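Local coordinates for Sn-glycerol-3-phosphate ABC transporter substrate-binding protein UspB (Mycobacterium tuberculosis, PDB 4MFI), which serves as the substrate-binding subunit of an ABC transporter, with a specificity for glycerophosphocholine, at residues 51-56 / 337-342; 219-224 / 380-385; 225-230 / 415-420; 331-336 / 347-352. One frame throughout, in Å; residues are numbered along the deposited sequence.

Contact 1: residues 51-56 / 337-342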
loop_
_atom_site.group_PDB
_atom_site.type_symbol
_atom_site.label_atom_id
_atom_site.label_comp_id
_atom_site.label_asym_id
_atom_site.label_seq_id
_atom_site.Cartn_x
_atom_site.Cartn_y
_atom_site.Cartn_z
ATOM N N ALA A 51 17.159 -1.019 -12.713
ATOM C CA ALA A 51 17.477 -2.026 -13.728
ATOM C C ALA A 51 16.220 -2.644 -14.346
ATOM O O ALA A 51 16.143 -2.830 -15.563
ATOM C CB ALA A 51 18.383 -3.113 -13.154
ATOM N N ALA A 52 15.234 -2.964 -13.513
ATOM C CA ALA A 52 13.985 -3.529 -14.016
ATOM C C ALA A 52 13.249 -2.512 -14.880
ATOM O O ALA A 52 12.658 -2.864 -15.900
ATOM C CB ALA A 52 13.111 -3.991 -12.872
ATOM N N GLU A 53 13.289 -1.245 -14.470
ATOM C CA GLU A 53 12.652 -0.183 -15.241
ATOM C C GLU A 53 13.335 0.027 -16.595
ATOM O O GLU A 53 12.665 0.226 -17.612
ATOM C CB GLU A 53 12.611 1.115 -14.432
ATOM C CG GLU A 53 11.735 1.004 -13.192
ATOM C CD GLU A 53 11.654 2.288 -12.398
ATOM O OE1 GLU A 53 12.705 2.944 -12.226
ATOM O OE2 GLU A 53 10.538 2.639 -11.937
ATOM N N ARG A 54 14.664 -0.016 -16.618
ATOM C CA ARG A 54 15.379 0.090 -17.889
ATOM C C ARG A 54 15.039 -1.074 -18.823
ATOM O O ARG A 54 14.945 -0.894 -20.038
ATOM C CB ARG A 54 16.888 0.184 -17.671
ATOM C CG ARG A 54 17.328 1.521 -17.094
ATOM C CD ARG A 54 18.844 1.657 -17.077
ATOM N NE ARG A 54 19.480 0.598 -16.298
ATOM C CZ ARG A 54 19.759 0.690 -15.001
ATOM N NH1 ARG A 54 19.461 1.796 -14.331
ATOM N NH2 ARG A 54 20.339 -0.324 -14.374
ATOM N N GLU A 55 14.845 -2.261 -18.255
ATOM C CA GLU A 55 14.453 -3.417 -19.053
ATOM C C GLU A 55 13.056 -3.221 -19.638
ATOM O O GLU A 55 12.822 -3.510 -20.813
ATOM C CB GLU A 55 14.526 -4.707 -18.220
ATOM C CG GLU A 55 13.866 -5.928 -18.872
ATOM C CD GLU A 55 14.544 -6.387 -20.153
ATOM O OE1 GLU A 55 15.741 -6.077 -20.356
ATOM O OE2 GLU A 55 13.871 -7.075 -20.961
ATOM N N LEU A 56 12.129 -2.717 -18.829
ATOM C CA LEU A 56 10.772 -2.477 -19.310
ATOM C C LEU A 56 10.755 -1.405 -20.404
ATOM O O LEU A 56 10.012 -1.517 -21.384
ATOM C CB LEU A 56 9.852 -2.090 -18.153
ATOM C CG LEU A 56 9.595 -3.213 -17.146
ATOM C CD1 LEU A 56 8.733 -2.728 -15.989
ATOM C CD2 LEU A 56 8.959 -4.415 -17.840
ATOM N N ALA A 337 4.348 -9.012 -14.181
ATOM C CA ALA A 337 4.911 -10.239 -13.623
ATOM C C ALA A 337 6.423 -10.103 -13.480
ATOM O O ALA A 337 6.985 -10.408 -12.425
ATOM C CB ALA A 337 4.561 -11.439 -14.490
ATOM N N TYR A 338 7.075 -9.632 -14.540
ATOM C CA TYR A 338 8.515 -9.387 -14.506
ATOM C C TYR A 338 8.907 -8.398 -13.407
ATOM O O TYR A 338 9.833 -8.658 -12.624
ATOM C CB TYR A 338 9.017 -8.893 -15.867
ATOM C CG TYR A 338 10.443 -8.398 -15.830
ATOM C CD1 TYR A 338 11.509 -9.288 -15.811
ATOM C CD2 TYR A 338 10.722 -7.036 -15.795
ATOM C CE1 TYR A 338 12.814 -8.833 -15.765
ATOM C CE2 TYR A 338 12.015 -6.571 -15.751
ATOM C CZ TYR A 338 13.059 -7.469 -15.734
ATOM O OH TYR A 338 14.349 -7.000 -15.687
ATOM N N PHE A 339 8.204 -7.269 -13.345
ATOM C CA PHE A 339 8.491 -6.256 -12.338
ATOM C C PHE A 339 8.367 -6.843 -10.931
ATOM O O PHE A 339 9.223 -6.606 -10.069
ATOM C CB PHE A 339 7.551 -5.060 -12.509
ATOM C CG PHE A 339 7.934 -3.860 -11.687
ATOM C CD1 PHE A 339 9.013 -3.064 -12.055
ATOM C CD2 PHE A 339 7.194 -3.504 -10.569
ATOM C CE1 PHE A 339 9.361 -1.947 -11.309
ATOM C CE2 PHE A 339 7.538 -2.388 -9.815
ATOM C CZ PHE A 339 8.627 -1.611 -10.189
ATOM N N SER A 340 7.311 -7.622 -10.716
ATOM C CA SER A 340 7.078 -8.294 -9.437
ATOM C C SER A 340 8.223 -9.236 -9.067
ATOM O O SER A 340 8.708 -9.225 -7.936
ATOM C CB SER A 340 5.757 -9.072 -9.482
ATOM O OG SER A 340 5.564 -9.818 -8.292
ATOM N N GLN A 341 8.654 -10.054 -10.022
ATOM C CA GLN A 341 9.742 -11.000 -9.776
ATOM C C GLN A 341 11.050 -10.298 -9.423
ATOM O O GLN A 341 11.847 -10.810 -8.637
ATOM C CB GLN A 341 9.949 -11.892 -11.001
ATOM C CG GLN A 341 8.779 -12.814 -11.276
ATOM C CD GLN A 341 8.708 -13.264 -12.721
ATOM O OE1 GLN A 341 9.687 -13.175 -13.469
ATOM N NE2 GLN A 341 7.540 -13.749 -13.126
ATOM N N GLN A 342 11.256 -9.117 -9.996
ATOM C CA GLN A 342 12.497 -8.382 -9.790
ATOM C C GLN A 342 12.516 -7.543 -8.514
ATOM O O GLN A 342 13.592 -7.262 -7.979
ATOM C CB GLN A 342 12.783 -7.480 -10.995
ATOM C CG GLN A 342 13.085 -8.238 -12.273
ATOM C CD GLN A 342 14.282 -9.150 -12.121
ATOM O OE1 GLN A 342 15.346 -8.723 -11.672
ATOM N NE2 GLN A 342 14.114 -10.416 -12.484
#

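Contact 2: residues 219-224 / 380-385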
loop_
_atom_site.group_PDB
_atom_site.type_symbol
_atom_site.label_atom_id
_atom_site.label_comp_id
_atom_site.label_asym_id
_atom_site.label_seq_id
_atom_site.Cartn_x
_atom_site.Cartn_y
_atom_site.Cartn_z
ATOM N N GLY A 219 -14.917 -1.151 12.369
ATOM C CA GLY A 219 -14.525 0.242 12.463
ATOM C C GLY A 219 -14.008 0.799 11.150
ATOM O O GLY A 219 -13.866 0.076 10.157
ATOM N N ALA A 220 -13.708 2.096 11.150
ATOM C CA ALA A 220 -13.051 2.746 10.021
ATOM C C ALA A 220 -12.569 4.098 10.496
ATOM O O ALA A 220 -13.110 4.657 11.452
ATOM C CB ALA A 220 -14.019 2.918 8.865
ATOM N N TYR A 221 -11.556 4.644 9.833
ATOM C CA TYR A 221 -11.166 6.023 10.118
ATOM C C TYR A 221 -12.223 6.983 9.584
ATOM O O TYR A 221 -12.455 8.059 10.148
ATOM C CB TYR A 221 -9.833 6.354 9.454
ATOM C CG TYR A 221 -8.675 5.464 9.829
ATOM C CD1 TYR A 221 -8.544 4.938 11.114
ATOM C CD2 TYR A 221 -7.682 5.172 8.897
ATOM C CE1 TYR A 221 -7.461 4.130 11.449
ATOM C CE2 TYR A 221 -6.607 4.358 9.220
ATOM C CZ TYR A 221 -6.494 3.853 10.503
ATOM O OH TYR A 221 -5.426 3.051 10.847
ATOM N N SER A 222 -12.833 6.604 8.467
ATOM C CA SER A 222 -13.860 7.413 7.826
ATOM C C SER A 222 -14.705 6.524 6.929
ATOM O O SER A 222 -14.273 5.438 6.529
ATOM C CB SER A 222 -13.237 8.559 7.015
ATOM O OG SER A 222 -12.354 8.074 6.013
ATOM N N ASP A 223 -15.916 6.993 6.653
ATOM C CA ASP A 223 -16.821 6.401 5.681
ATOM C C ASP A 223 -16.996 7.494 4.633
ATOM O O ASP A 223 -17.705 8.486 4.857
ATOM C CB ASP A 223 -18.151 6.077 6.354
ATOM C CG ASP A 223 -19.118 5.358 5.439
ATOM O OD1 ASP A 223 -18.764 5.087 4.270
ATOM O OD2 ASP A 223 -20.241 5.052 5.907
ATOM N N LYS A 224 -16.317 7.329 3.502
ATOM C CA LYS A 224 -16.149 8.421 2.541
ATOM C C LYS A 224 -15.598 9.661 3.266
ATOM O O LYS A 224 -14.577 9.555 3.945
ATOM C CB LYS A 224 -17.451 8.697 1.786
ATOM C CG LYS A 224 -18.080 7.439 1.206
ATOM C CD LYS A 224 -17.143 6.737 0.249
ATOM C CE LYS A 224 -17.760 5.437 -0.256
ATOM N NZ LYS A 224 -19.132 5.654 -0.798
ATOM N N THR A 380 -10.093 -0.798 -0.739
ATOM C CA THR A 380 -9.496 0.534 -0.883
ATOM C C THR A 380 -9.443 1.254 0.466
ATOM O O THR A 380 -10.257 1.001 1.369
ATOM C CB THR A 380 -10.230 1.394 -1.926
ATOM O OG1 THR A 380 -11.606 1.499 -1.556
ATOM C CG2 THR A 380 -10.129 0.766 -3.327
ATOM N N GLN A 381 -8.460 2.131 0.612
ATOM C CA GLN A 381 -8.186 2.744 1.904
ATOM C C GLN A 381 -9.186 3.823 2.313
ATOM O O GLN A 381 -9.844 4.432 1.473
ATOM C CB GLN A 381 -6.782 3.334 1.913
ATOM C CG GLN A 381 -5.682 2.307 1.745
ATOM C CD GLN A 381 -4.328 2.905 2.016
ATOM O OE1 GLN A 381 -4.028 3.282 3.156
ATOM N NE2 GLN A 381 -3.507 3.036 0.970
ATOM N N ASP A 382 -9.280 4.057 3.616
ATOM C CA ASP A 382 -10.157 5.110 4.131
ATOM C C ASP A 382 -9.696 6.484 3.650
ATOM O O ASP A 382 -8.498 6.775 3.621
ATOM C CB ASP A 382 -10.182 5.086 5.659
ATOM C CG ASP A 382 -10.847 3.852 6.227
ATOM O OD1 ASP A 382 -11.614 3.154 5.518
ATOM O OD2 ASP A 382 -10.606 3.597 7.424
ATOM N N TYR A 383 -10.655 7.328 3.270
ATOM C CA TYR A 383 -10.328 8.670 2.768
ATOM C C TYR A 383 -9.516 9.451 3.801
ATOM O O TYR A 383 -8.636 10.242 3.442
ATOM C CB TYR A 383 -11.589 9.474 2.432
ATOM C CG TYR A 383 -12.390 9.054 1.217
ATOM C CD1 TYR A 383 -12.246 7.796 0.621
ATOM C CD2 TYR A 383 -13.336 9.918 0.682
ATOM C CE1 TYR A 383 -13.015 7.436 -0.488
ATOM C CE2 TYR A 383 -14.102 9.571 -0.408
ATOM C CZ TYR A 383 -13.949 8.333 -0.996
ATOM O OH TYR A 383 -14.732 8.012 -2.090
ATOM N N ALA A 384 -9.793 9.232 5.087
ATOM C CA ALA A 384 -9.082 9.974 6.128
ATOM C C ALA A 384 -7.575 9.698 6.132
ATOM O O ALA A 384 -6.793 10.544 6.580
ATOM C CB ALA A 384 -9.682 9.700 7.504
ATOM N N ARG A 385 -7.167 8.531 5.635
ATOM C CA ARG A 385 -5.740 8.226 5.524
ATOM C C ARG A 385 -5.121 8.744 4.225
ATOM O O ARG A 385 -4.034 9.328 4.238
ATOM C CB ARG A 385 -5.449 6.721 5.691
ATOM C CG ARG A 385 -3.946 6.451 5.713
ATOM C CD ARG A 385 -3.540 4.974 5.914
ATOM N NE ARG A 385 -2.079 4.971 5.964
ATOM C CZ ARG A 385 -1.303 5.001 4.886
ATOM N NH1 ARG A 385 -1.839 4.926 3.674
ATOM N NH2 ARG A 385 0.012 5.093 5.012
HETATM O O HOH W 1 -13.372 6.793 3.781
HETATM O O HOH W 2 -14.596 3.043 5.109
#

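Contact 3: residues 225-230 / 415-420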
loop_
_atom_site.group_PDB
_atom_site.type_symbol
_atom_site.label_atom_id
_atom_site.label_comp_id
_atom_site.label_asym_id
_atom_site.label_seq_id
_atom_site.Cartn_x
_atom_site.Cartn_y
_atom_site.Cartn_z
ATOM N N TRP A 225 -16.262 10.810 3.152
ATOM C CA TRP A 225 -15.761 12.040 3.779
ATOM C C TRP A 225 -16.169 12.229 5.236
ATOM O O TRP A 225 -15.784 13.215 5.872
ATOM C CB TRP A 225 -16.199 13.274 2.987
ATOM C CG TRP A 225 -15.667 13.303 1.604
ATOM C CD1 TRP A 225 -16.390 13.262 0.444
ATOM C CD2 TRP A 225 -14.287 13.380 1.214
ATOM N NE1 TRP A 225 -15.545 13.311 -0.641
ATOM C CE2 TRP A 225 -14.250 13.377 -0.195
ATOM C CE3 TRP A 225 -13.081 13.428 1.920
ATOM C CZ2 TRP A 225 -13.052 13.439 -0.910
ATOM C CZ3 TRP A 225 -11.894 13.492 1.212
ATOM C CH2 TRP A 225 -11.888 13.495 -0.191
ATOM N N THR A 226 -16.945 11.290 5.763
ATOM C CA THR A 226 -17.463 11.391 7.120
ATOM C C THR A 226 -16.542 10.654 8.085
ATOM O O THR A 226 -16.379 9.437 8.004
ATOM C CB THR A 226 -18.904 10.848 7.165
ATOM O OG1 THR A 226 -19.723 11.653 6.302
ATOM C CG2 THR A 226 -19.466 10.871 8.580
ATOM N N LEU A 227 -15.917 11.405 8.983
ATOM C CA LEU A 227 -14.971 10.816 9.923
ATOM C C LEU A 227 -15.692 9.934 10.940
ATOM O O LEU A 227 -16.788 10.269 11.412
ATOM C CB LEU A 227 -14.151 11.908 10.603
ATOM C CG LEU A 227 -13.343 12.800 9.648
ATOM C CD1 LEU A 227 -12.634 13.898 10.412
ATOM C CD2 LEU A 227 -12.342 11.989 8.851
ATOM N N THR A 228 -15.091 8.792 11.257
ATOM C CA THR A 228 -15.747 7.789 12.097
ATOM C C THR A 228 -14.803 7.238 13.166
ATOM O O THR A 228 -15.017 6.143 13.685
ATOM C CB THR A 228 -16.344 6.623 11.256
ATOM O OG1 THR A 228 -15.334 6.036 10.426
ATOM C CG2 THR A 228 -17.476 7.113 10.370
ATOM N N LEU A 229 -13.764 7.998 13.500
ATOM C CA LEU A 229 -12.835 7.589 14.547
ATOM C C LEU A 229 -13.515 7.464 15.910
ATOM O O LEU A 229 -13.088 6.672 16.751
ATOM C CB LEU A 229 -11.673 8.576 14.647
ATOM C CG LEU A 229 -10.625 8.479 13.545
ATOM C CD1 LEU A 229 -9.771 9.718 13.538
ATOM C CD2 LEU A 229 -9.747 7.252 13.750
ATOM N N THR A 230 -14.568 8.244 16.138
ATOM C CA THR A 230 -15.217 8.228 17.446
ATOM C C THR A 230 -16.439 7.317 17.498
ATOM O O THR A 230 -17.144 7.271 18.516
ATOM C CB THR A 230 -15.621 9.639 17.885
ATOM O OG1 THR A 230 -16.461 10.228 16.883
ATOM C CG2 THR A 230 -14.377 10.507 18.086
ATOM N N ASN A 415 -9.662 13.737 19.902
ATOM C CA ASN A 415 -8.764 14.850 19.572
ATOM C C ASN A 415 -8.346 14.786 18.114
ATOM O O ASN A 415 -8.349 15.792 17.405
ATOM C CB ASN A 415 -7.509 14.856 20.476
ATOM C CG ASN A 415 -6.391 15.804 19.966
ATOM O OD1 ASN A 415 -6.414 17.008 20.238
ATOM N ND2 ASN A 415 -5.402 15.252 19.246
ATOM N N ILE A 416 -7.967 13.595 17.672
ATOM C CA ILE A 416 -7.534 13.427 16.294
ATOM C C ILE A 416 -8.664 13.736 15.327
ATOM O O ILE A 416 -8.452 14.433 14.330
ATOM C CB ILE A 416 -6.975 12.029 16.052
ATOM C CG1 ILE A 416 -5.618 11.905 16.738
ATOM C CG2 ILE A 416 -6.857 11.741 14.563
ATOM C CD1 ILE A 416 -5.113 10.505 16.771
ATOM N N GLN A 417 -9.870 13.246 15.620
ATOM C CA GLN A 417 -10.994 13.513 14.723
ATOM C C GLN A 417 -11.275 15.012 14.582
ATOM O O GLN A 417 -11.554 15.490 13.483
ATOM C CB GLN A 417 -12.262 12.751 15.137
ATOM C CG GLN A 417 -13.421 13.004 14.175
ATOM C CD GLN A 417 -14.477 11.914 14.177
ATOM O OE1 GLN A 417 -14.171 10.734 14.292
ATOM N NE2 GLN A 417 -15.730 12.309 14.005
ATOM N N LYS A 418 -11.188 15.756 15.683
ATOM C CA LYS A 418 -11.389 17.203 15.618
ATOM C C LYS A 418 -10.337 17.874 14.735
ATOM O O LYS A 418 -10.654 18.745 13.918
ATOM C CB LYS A 418 -11.371 17.817 17.023
ATOM C CG LYS A 418 -12.586 17.470 17.864
ATOM C CD LYS A 418 -12.451 17.995 19.289
ATOM C CE LYS A 418 -13.786 17.955 20.025
ATOM N NZ LYS A 418 -14.449 16.625 19.965
ATOM N N ARG A 419 -9.083 17.460 14.884
ATOM C CA ARG A 419 -8.005 18.024 14.072
ATOM C C ARG A 419 -8.161 17.676 12.598
ATOM O O ARG A 419 -7.959 18.526 11.724
ATOM C CB ARG A 419 -6.643 17.573 14.606
ATOM C CG ARG A 419 -6.336 18.234 15.956
ATOM C CD ARG A 419 -5.225 17.569 16.699
ATOM N NE ARG A 419 -3.997 17.532 15.923
ATOM C CZ ARG A 419 -3.150 16.511 15.944
ATOM N NH1 ARG A 419 -2.054 16.550 15.208
ATOM N NH2 ARG A 419 -3.410 15.443 16.694
ATOM N N LEU A 420 -8.512 16.427 12.329
ATOM C CA LEU A 420 -8.716 15.976 10.954
ATOM C C LEU A 420 -9.899 16.685 10.297
ATOM O O LEU A 420 -9.858 17.000 9.106
ATOM C CB LEU A 420 -8.931 14.461 10.909
ATOM C CG LEU A 420 -7.743 13.578 11.315
ATOM C CD1 LEU A 420 -8.138 12.108 11.201
ATOM C CD2 LEU A 420 -6.513 13.869 10.475
HETATM O O HOH W 3 -17.422 9.731 14.592
#

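Contact 4: residues 331-336 / 347-352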
loop_
_atom_site.group_PDB
_atom_site.type_symbol
_atom_site.label_atom_id
_atom_site.label_comp_id
_atom_site.label_asym_id
_atom_site.label_seq_id
_atom_site.Cartn_x
_atom_site.Cartn_y
_atom_site.Cartn_z
ATOM N N THR A 331 2.695 -2.112 -17.514
ATOM C CA THR A 331 1.825 -2.799 -16.556
ATOM C C THR A 331 0.972 -3.879 -17.225
ATOM O O THR A 331 -0.068 -4.289 -16.688
ATOM C CB THR A 331 0.917 -1.819 -15.771
ATOM O OG1 THR A 331 0.060 -1.120 -16.681
ATOM C CG2 THR A 331 1.757 -0.829 -14.961
ATOM N N ASN A 332 1.411 -4.354 -18.390
ATOM C CA ASN A 332 0.721 -5.471 -19.032
ATOM C C ASN A 332 1.021 -6.775 -18.265
ATOM O O ASN A 332 1.845 -6.767 -17.343
ATOM C CB ASN A 332 0.980 -5.505 -20.561
ATOM C CG ASN A 332 2.325 -6.122 -20.958
ATOM O OD1 ASN A 332 3.013 -6.754 -20.162
ATOM N ND2 ASN A 332 2.678 -5.959 -22.234
ATOM N N PRO A 333 0.328 -7.880 -18.589
ATOM C CA PRO A 333 0.503 -9.056 -17.723
ATOM C C PRO A 333 1.937 -9.590 -17.645
ATOM O O PRO A 333 2.422 -9.875 -16.545
ATOM C CB PRO A 333 -0.434 -10.087 -18.352
ATOM C CG PRO A 333 -1.510 -9.262 -18.963
ATOM C CD PRO A 333 -0.820 -8.041 -19.498
ATOM N N THR A 334 2.601 -9.706 -18.788
ATOM C CA THR A 334 3.996 -10.136 -18.846
ATOM C C THR A 334 4.900 -9.205 -18.042
ATOM O O THR A 334 5.763 -9.643 -17.271
ATOM C CB THR A 334 4.488 -10.131 -20.312
ATOM O OG1 THR A 334 3.768 -11.118 -21.059
ATOM C CG2 THR A 334 5.966 -10.431 -20.394
ATOM N N ASN A 335 4.693 -7.910 -18.219
ATOM C CA ASN A 335 5.617 -6.938 -17.664
ATOM C C ASN A 335 5.425 -6.690 -16.177
ATOM O O ASN A 335 6.398 -6.480 -15.453
ATOM C CB ASN A 335 5.566 -5.644 -18.472
ATOM C CG ASN A 335 6.151 -5.819 -19.848
ATOM O OD1 ASN A 335 7.018 -6.672 -20.055
ATOM N ND2 ASN A 335 5.681 -5.027 -20.804
ATOM N N THR A 336 4.181 -6.719 -15.706
ATOM C CA THR A 336 3.970 -6.598 -14.268
ATOM C C THR A 336 4.475 -7.852 -13.542
ATOM O O THR A 336 4.996 -7.764 -12.433
ATOM C CB THR A 336 2.497 -6.271 -13.898
ATOM O OG1 THR A 336 2.433 -5.891 -12.517
ATOM C CG2 THR A 336 1.574 -7.463 -14.137
ATOM N N PRO A 347 2.071 -8.402 -8.685
ATOM C CA PRO A 347 1.565 -8.234 -10.054
ATOM C C PRO A 347 0.219 -7.514 -10.042
ATOM O O PRO A 347 -0.646 -7.852 -9.225
ATOM C CB PRO A 347 1.405 -9.679 -10.556
ATOM C CG PRO A 347 2.285 -10.507 -9.658
ATOM C CD PRO A 347 2.265 -9.815 -8.328
ATOM N N VAL A 348 0.040 -6.534 -10.928
ATOM C CA VAL A 348 -1.159 -5.701 -10.878
ATOM C C VAL A 348 -2.261 -6.178 -11.825
ATOM O O VAL A 348 -3.341 -5.583 -11.868
ATOM C CB VAL A 348 -0.833 -4.213 -11.146
ATOM C CG1 VAL A 348 0.289 -3.739 -10.219
ATOM C CG2 VAL A 348 -0.449 -3.982 -12.610
ATOM N N ARG A 349 -1.985 -7.252 -12.570
ATOM C CA ARG A 349 -2.939 -7.808 -13.524
ATOM C C ARG A 349 -3.413 -9.171 -13.068
ATOM O O ARG A 349 -2.597 -10.006 -12.655
ATOM C CB ARG A 349 -2.295 -7.952 -14.912
ATOM C CG ARG A 349 -1.878 -6.630 -15.551
ATOM C CD ARG A 349 -3.087 -5.822 -16.007
ATOM N NE ARG A 349 -3.695 -6.458 -17.166
ATOM C CZ ARG A 349 -3.561 -6.029 -18.415
ATOM N NH1 ARG A 349 -2.854 -4.934 -18.683
ATOM N NH2 ARG A 349 -4.138 -6.698 -19.398
ATOM N N LYS A 350 -4.721 -9.405 -13.161
ATOM C CA LYS A 350 -5.297 -10.694 -12.786
ATOM C C LYS A 350 -4.667 -11.834 -13.578
ATOM O O LYS A 350 -4.309 -12.870 -13.016
ATOM C CB LYS A 350 -6.811 -10.688 -13.013
ATOM C CG LYS A 350 -7.552 -9.634 -12.205
ATOM C CD LYS A 350 -9.024 -9.624 -12.589
ATOM C CE LYS A 350 -9.787 -8.550 -11.834
ATOM N NZ LYS A 350 -11.148 -8.361 -12.403
ATOM N N SER A 351 -4.514 -11.632 -14.883
ATOM C CA SER A 351 -4.016 -12.683 -15.764
ATOM C C SER A 351 -2.509 -12.896 -15.684
ATOM O O SER A 351 -1.969 -13.732 -16.415
ATOM C CB SER A 351 -4.394 -12.388 -17.215
ATOM O OG SER A 351 -3.671 -11.271 -17.699
ATOM N N ALA A 352 -1.816 -12.154 -14.822
ATOM C CA ALA A 352 -0.386 -12.397 -14.668
ATOM C C ALA A 352 -0.127 -13.783 -14.064
ATOM O O ALA A 352 0.958 -14.341 -14.234
ATOM C CB ALA A 352 0.296 -11.281 -13.872
#

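Contact 1: residues 51-56 / 337-342
Tyr-338 reaches from helix 333-343 to helix 50-63, touching Ala-52, Glu-55 and Leu-56. The two helices run antiparallel, at 162° to each other, with their axes 10.1 Å apart over these segments, and both belong to the lobe of the solute-binding fold whose sheet holds strands 39-43 and 69-73. Tyr-338 CB points at the neighbouring helix, and CG stands anti to the backbone N (chi1 170°). Its CE2 meets Ala-52 O at the ring edge, 3.8 Å away and near the ring plane, while Leu-56 CD2 lies 3.8 Å from Tyr-338 CD2. At the phenol end, Glu-55 CG comes to 3.4 Å from Tyr-338 OH, the glutamate chain crossing the tyrosine at about a right angle. The carboxylate itself goes on to a salt bridge with Arg-59, whose guanidinium also makes a cation-pi contact with this ring.

Phe-339 covers the other prong of Leu-56: its CD1 is 4.0 Å from Leu-56 CD1, and Ala-52 CB lies obliquely to the same ring. Glu-53 CG approaches Phe-339 CE1 at the edge, 4.2 Å away; the carboxylate beyond it is bonded to His-45, Tyr-150 and Ser-43.

One turn further on, Gln-342 CB sits 4.0 Å from Ala-52 CB, and Gln-342 CG lies 3.5 Å above the plane of the Tyr-338 ring, offset toward its rim. Ala-52 CB is thus met by both aromatic rings and by Gln-342 CB. Adhesion between these segments is van der Waals in nature, and the two glutamates contribute methylenes while spending their charge on partners beyond them.

Contact 2: residues 219-224 / 380-385
One face of the Tyr-383 ring is covered by the backbone of Lys-224, whose CA makes a CH-pi contact 3.9 Å from the ring centroid, offset toward the rim; Trp-225 meets the same tyrosine edge-to-face. Lys-224 and Trp-225 form the type II' turn of a small beta hairpin, strands 222-223 and 226-227, and the contact sets this hairpin against the N-terminal end of helix 383-386. The lysine chain bends back so that its CD lies 3.6 Å from Tyr-383 OH.

In a second pair, the Tyr-221 ring and the Asp-382 carboxylate are nearly perpendicular, their planes 83° apart. Asp-382 OD2 accepts a hydrogen bond of 2.8 Å from Tyr-221 N, which comes from above the carboxylate plane, 46° out of it. Its other oxygen, OD1, is held by Trp-215 NE1, so the group is gripped on both atoms even though it gives no capping bond to its own helix. Tyr-221 CB rests 3.9 Å from Ala-384 CB, and the far end of this tyrosine bonds through OH to Ser-207 O.

Ser-222 instead serves the helix start from across the contact. Its OG, placed between the backbone N and the carbonyl carbon (chi1 59°), accepts from Ala-384 N at 3.0 Å. Beside it a water accepts from Tyr-383 N at 2.8 Å and donates to Lys-224 O at 3.0 Å.

Contact 3: residues 225-230 / 415-420
Gln-417 projects from helix 409-427 into a hollow lined by Leu-227, Leu-229 and Thr-230, where the chain leaves the second strand of the 222-227 beta hairpin and turns toward helix 232-245. It is the large bump of the contact. With CG anti to the backbone N (chi1 -178°) and the chain extended beyond, the amide lies well out from its helix, inside the bend of the other segment. Leu-227 CB packs against Gln-417 CD at 3.6 Å, and Leu-229 CB lies 3.3 Å from Gln-417 OE1. Thr-230, crossing the glutamine at about a right angle, closes the hollow.

Leucines supply the complementary bumps. Leu-229 CD1 pushes into the notch between Ile-416 and Leu-420, 3.7 Å from Ile-416 CG2 and equally near Leu-420 CD1. Nearer the backbone of Leu-420, Leu-227 CD1 presses on its CB at 3.8 Å, the two side chains again crossing at about a right angle. Ile-394 and Ile-395 of helix 391-405 also touch Leu-420, so the apolar patch continues into a third element of the lobe.

The fit is secured by polar contacts at the end of Gln-417. Thr-230 N donates to Gln-417 OE1 at 3.1 Å, tilted 32° from the carbonyl plane, while NE2 gives a hydrogen bond of 3.1 Å to a water.

Contact 4: residues 331-336 / 347-352
Thr-336 OG1 accepts a hydrogen bond from Val-348 N, 2.9 Å long and fairly straight (162° at the hydrogen). The hydroxyl stands anti to its own backbone N (chi1 -168°), beside the carbonyl carbon, while CG2 packs 3.8 Å from Arg-349 CG and 4.0 Å from Ala-352 CB. In this way the first turn of helix 333-343 is tied to the loop that follows the same helix.

Arg-349 is bent at chi2 and chi3 and lays its guanidinium over the Pro-333 ring: Pro-333 CD sits 3.5 Å above the centre of the group's plane. NH1 gives a weak bond, 3.5 Å, to Thr-331 O, but the stronger partner is Asp-130, in a salt bridge with NE. Ser-351 OG binds that same aspartate oxygen while touching Pro-333 CG at 3.2 Å. Ala-352 N is satisfied within the loop by Arg-349 O at 3.1 Å.

On the helix side, Asn-332 is the N-cap: its OD1 accepts from Asn-335 N at 2.8 Å, nearly along the C=O axis, and its backbone O takes Thr-336 N. Thr-331 OG1 is engaged by Tyr-131 OH and Ile-327 O.

Helix start and loop therefore share few direct bonds. Proline against a flat cation does much of the joining, and Asp-130 probably balances the arginine's charge and helps to hold the guanidinium over the proline ring.

From the N terminus, helix 50-63 comes early, and contact 1 closes a loop of 280 residues by bringing it against helix 333-343. Within that loop lie 219-224 and 225-230, which wait for partners near the C-terminal end, so contacts 2 and 3 both cross contact 1 and each other. Contact 4 closes only ten residues, crosses contact 1 and nests inside the loops of contacts 2 and 3. Contacts 1 and 4 touch and share helix 333-343. Contacts 2 and 3, likewise touching, hold the two strands of one hairpin to helices 383-386 and 409-427. The centres of contacts 1 and 3 are 40 Å apart, on opposite sides of the chain's centre.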